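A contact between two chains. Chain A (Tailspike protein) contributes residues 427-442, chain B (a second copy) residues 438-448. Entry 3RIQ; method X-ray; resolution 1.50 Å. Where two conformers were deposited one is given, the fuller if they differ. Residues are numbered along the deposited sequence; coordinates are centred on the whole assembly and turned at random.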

# COMPACT_ATOMS: atom_id res chain seq x y z
N GLY A 427 4.26 -16.31 16.65
CA GLY A 427 2.79 -16.34 16.70
C GLY A 427 2.32 -17.18 17.87
O GLY A 427 3.08 -17.41 18.81
N GLY A 428 1.05 -17.57 17.83
CA GLY A 428 0.42 -18.32 18.92
C GLY A 428 0.24 -19.80 18.60
O GLY A 428 1.16 -20.44 18.11
N ASN A 429 -0.94 -20.35 18.88
CA ASN A 429 -1.20 -21.75 18.53
C ASN A 429 -1.03 -21.93 17.04
O ASN A 429 -1.27 -20.99 16.27
CB ASN A 429 -2.62 -22.14 18.89
CG ASN A 429 -2.81 -22.28 20.36
OD1 ASN A 429 -2.00 -22.88 21.04
ND2 ASN A 429 -3.90 -21.75 20.87
N ILE A 430 -0.60 -23.11 16.63
CA ILE A 430 -0.41 -23.40 15.22
C ILE A 430 -1.52 -24.36 14.77
O ILE A 430 -1.67 -25.43 15.38
CB ILE A 430 0.96 -24.00 14.94
CG1 ILE A 430 2.07 -23.05 15.39
CG2 ILE A 430 1.11 -24.31 13.48
CD1 ILE A 430 3.45 -23.71 15.51
N ASN A 431 -2.27 -23.98 13.73
CA ASN A 431 -3.40 -24.76 13.25
C ASN A 431 -3.30 -24.86 11.73
O ASN A 431 -3.69 -23.92 11.00
CB ASN A 431 -4.72 -24.11 13.68
CG ASN A 431 -5.93 -24.56 12.82
OD1 ASN A 431 -5.96 -25.67 12.27
ND2 ASN A 431 -6.94 -23.67 12.71
N VAL A 432 -2.71 -25.95 11.26
CA VAL A 432 -2.47 -26.12 9.83
C VAL A 432 -3.38 -27.21 9.28
O VAL A 432 -3.84 -28.11 10.02
CB VAL A 432 -0.95 -26.40 9.51
CG1 VAL A 432 -0.07 -25.15 9.87
CG2 VAL A 432 -0.42 -27.66 10.21
N GLN A 433 -3.65 -27.11 7.98
CA GLN A 433 -4.57 -28.00 7.33
C GLN A 433 -4.10 -28.28 5.90
O GLN A 433 -3.32 -27.54 5.33
CB GLN A 433 -5.97 -27.37 7.36
CG GLN A 433 -6.09 -26.09 6.52
CD GLN A 433 -7.42 -25.43 6.74
OE1 GLN A 433 -7.71 -24.94 7.83
NE2 GLN A 433 -8.24 -25.41 5.70
N HIS A 434 -4.55 -29.38 5.32
CA HIS A 434 -4.17 -29.71 3.93
C HIS A 434 -5.23 -30.58 3.26
O HIS A 434 -5.90 -31.37 3.92
CB HIS A 434 -2.80 -30.42 3.91
CG HIS A 434 -2.04 -30.22 2.63
ND1 HIS A 434 -2.36 -30.85 1.45
CD2 HIS A 434 -0.99 -29.40 2.35
CE1 HIS A 434 -1.53 -30.46 0.51
NE2 HIS A 434 -0.70 -29.57 1.02
N GLY A 435 -5.38 -30.41 1.94
CA GLY A 435 -6.28 -31.27 1.15
C GLY A 435 -5.79 -32.71 1.04
O GLY A 435 -6.62 -33.65 1.02
N GLU A 436 -4.48 -32.91 0.95
CA GLU A 436 -3.91 -34.26 0.88
C GLU A 436 -4.14 -35.03 2.19
O GLU A 436 -4.35 -34.44 3.24
CB GLU A 436 -2.40 -34.20 0.57
CG GLU A 436 -2.09 -33.83 -0.89
CD GLU A 436 -0.63 -33.49 -1.13
OE1 GLU A 436 0.23 -33.83 -0.30
OE2 GLU A 436 -0.34 -32.91 -2.19
N ASN A 437 -4.08 -36.36 2.11
CA ASN A 437 -4.33 -37.19 3.29
C ASN A 437 -3.26 -37.17 4.36
O ASN A 437 -3.55 -37.43 5.52
CB ASN A 437 -4.64 -38.64 2.90
CG ASN A 437 -5.97 -38.78 2.18
OD1 ASN A 437 -6.96 -38.09 2.49
ND2 ASN A 437 -6.01 -39.69 1.22
N ALA A 438 -2.04 -36.80 3.98
CA ALA A 438 -0.97 -36.64 4.95
C ALA A 438 -0.40 -35.25 4.83
O ALA A 438 -0.42 -34.67 3.74
CB ALA A 438 0.13 -37.70 4.72
N MET A 439 0.12 -34.72 5.93
CA MET A 439 0.81 -33.43 5.88
C MET A 439 1.95 -33.45 6.87
O MET A 439 2.01 -34.35 7.73
CB MET A 439 -0.15 -32.25 6.10
CG MET A 439 -0.60 -32.03 7.55
SD MET A 439 -1.79 -30.65 7.64
CE MET A 439 -0.76 -29.24 7.15
N THR A 440 2.87 -32.49 6.73
CA THR A 440 4.14 -32.55 7.43
C THR A 440 4.63 -31.23 8.00
O THR A 440 4.31 -30.16 7.48
CB THR A 440 5.27 -33.06 6.49
OG1 THR A 440 5.25 -32.34 5.26
CG2 THR A 440 5.15 -34.58 6.22
N LEU A 441 5.40 -31.33 9.09
CA LEU A 441 6.36 -30.30 9.50
C LEU A 441 7.75 -30.84 9.20
O LEU A 441 8.13 -31.91 9.73
CB LEU A 441 6.27 -30.04 11.03
CG LEU A 441 7.52 -29.36 11.65
CD1 LEU A 441 7.67 -27.93 11.19
CD2 LEU A 441 7.47 -29.41 13.16
N SER A 442 8.51 -30.12 8.37
CA SER A 442 9.87 -30.52 8.03
C SER A 442 10.82 -29.41 8.47
O SER A 442 10.48 -28.22 8.33
CB SER A 442 10.04 -30.77 6.54
OG SER A 442 9.07 -31.67 6.05
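Chain B, residues 438-448: AMTLSMRPAMG

Chain B lies beside chain A as one more strand of a sheet. Its strand 438-444 runs parallel to A:430-433, the axes 12° apart and 4.6 Å at closest approach, while A:438-442 passes at 7.7 Å, turned by 151°. The register pairs A:Ile430 with B:Leu441, A:Asn431 with B:Ser442, A:Val432 with B:Met443 and A:Gln433 with B:Arg444. Hydrogen bonds alternate along the edge: A:Ile430 N to B:Thr440 O (2.9 Å), B:Ser442 N to A:Ile430 O (2.8 Å), A:Val432 N to B:Ser442 O (3.0 Å), B:Arg444 N to A:Val432 O (2.8 Å).

At the start a side chain substitutes for backbone: A:Asn429, chi1 m, bends its end inward so that OD1 accepts from B:Thr440 N at 2.9 Å. Its ND2 is left to a water that also binds B:Ala438 O.

One face is apolar. A:Ile430 (m, t) puts CG2 3.4 Å from CD1 of B:Leu441 (t, p), and A:Val432 CG2 lies 3.6 Å from B:Met443 CG. B:Met443, m, t and then chi3 39°, carries its CE to 3.6 Å from CG of A:Met439, a residue of the second A strand. The other face is polar. B:Arg444 (t, t, p, chi4 83°) extends and then turns, its NE sharing a water with A:Asn431 OD1 and A:Gln433 OE1, its NH1 bonded to B:Met447 O at 2.9 Å.

Beyond the strand, B:Ala446, at phi/psi 51/49, turns the chain: its N reaches A:Glu436 O at 2.8 Å, and B:Met447 N reaches A:His434 O at 2.9 Å. B:Met447 (p, t, t) points toward chain A, where its SD accepts a weak hydrogen bond from A:Gln433 NE2 (3.5 Å). B:Pro445 packs its CD 3.9 Å from A:Met439 SD.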

# COMPACT_ATOMS: atom_id res chain seq x y z
N ALA B 438 -1.68 -23.82 28.35
CA ALA B 438 -1.29 -24.83 27.39
C ALA B 438 -1.43 -24.25 26.00
O ALA B 438 -2.27 -23.38 25.77
CB ALA B 438 -2.16 -26.09 27.54
N MET B 439 -0.61 -24.73 25.07
CA MET B 439 -0.75 -24.32 23.67
C MET B 439 -0.40 -25.50 22.79
O MET B 439 0.17 -26.50 23.28
CB MET B 439 0.08 -23.07 23.35
CG MET B 439 1.59 -23.30 23.20
SD MET B 439 2.43 -21.71 22.89
CE MET B 439 1.77 -21.25 21.27
N THR B 440 -0.77 -25.41 21.51
CA THR B 440 -0.75 -26.56 20.63
C THR B 440 -0.25 -26.29 19.22
O THR B 440 -0.39 -25.18 18.71
CB THR B 440 -2.16 -27.19 20.48
OG1 THR B 440 -3.12 -26.16 20.17
CG2 THR B 440 -2.60 -27.95 21.74
N LEU B 441 0.34 -27.33 18.62
CA LEU B 441 0.44 -27.47 17.16
C LEU B 441 -0.54 -28.55 16.75
O LEU B 441 -0.43 -29.71 17.22
CB LEU B 441 1.86 -27.92 16.74
CG LEU B 441 1.95 -28.56 15.32
CD1 LEU B 441 1.71 -27.54 14.24
CD2 LEU B 441 3.29 -29.23 15.12
N SER B 442 -1.50 -28.20 15.88
CA SER B 442 -2.47 -29.17 15.38
C SER B 442 -2.33 -29.26 13.86
O SER B 442 -2.11 -28.22 13.20
CB SER B 442 -3.90 -28.76 15.73
OG SER B 442 -4.04 -28.51 17.12
N MET B 443 -2.47 -30.47 13.32
CA MET B 443 -2.40 -30.68 11.87
C MET B 443 -3.63 -31.43 11.42
O MET B 443 -3.95 -32.49 11.98
CB MET B 443 -1.12 -31.42 11.46
CG MET B 443 0.14 -30.74 12.03
SD MET B 443 1.72 -31.63 11.97
CE MET B 443 1.60 -32.35 10.43
N ARG B 444 -4.34 -30.84 10.45
CA ARG B 444 -5.62 -31.39 9.94
C ARG B 444 -5.53 -31.64 8.42
O ARG B 444 -6.08 -30.87 7.61
CB ARG B 444 -6.82 -30.48 10.32
CG ARG B 444 -8.22 -31.09 10.04
CD ARG B 444 -9.37 -30.21 10.60
NE ARG B 444 -9.39 -28.92 9.91
CZ ARG B 444 -9.97 -28.69 8.73
NH1 ARG B 444 -10.67 -29.67 8.12
NH2 ARG B 444 -9.84 -27.49 8.16
N PRO B 445 -4.82 -32.72 8.03
CA PRO B 445 -4.91 -33.20 6.63
C PRO B 445 -6.29 -33.76 6.31
O PRO B 445 -7.16 -33.83 7.19
CB PRO B 445 -3.87 -34.29 6.56
CG PRO B 445 -3.78 -34.84 7.97
CD PRO B 445 -4.01 -33.62 8.88
N ALA B 446 -6.53 -34.10 5.04
CA ALA B 446 -7.87 -34.46 4.58
C ALA B 446 -8.88 -33.39 5.01
O ALA B 446 -9.93 -33.70 5.57
CB ALA B 446 -8.28 -35.87 5.12
N MET B 447 -8.54 -32.12 4.74
CA MET B 447 -9.29 -31.01 5.33
C MET B 447 -10.71 -30.92 4.78
O MET B 447 -11.58 -30.33 5.42
CB MET B 447 -8.53 -29.68 5.13
CG MET B 447 -8.51 -29.20 3.67
SD MET B 447 -7.36 -27.86 3.42
CE MET B 447 -7.54 -27.59 1.62
N GLY B 448 -10.94 -31.47 3.59
CA GLY B 448 -12.29 -31.49 3.01
C GLY B 448 -13.25 -32.42 3.75
O GLY B 448 -14.47 -32.24 3.69
O HOH W 1 -4.02 -22.46 23.80
O HOH W 2 -3.42 -25.75 17.51
O HOH W 3 -8.06 -26.49 10.61
O HOH W 4 -9.38 -33.05 1.58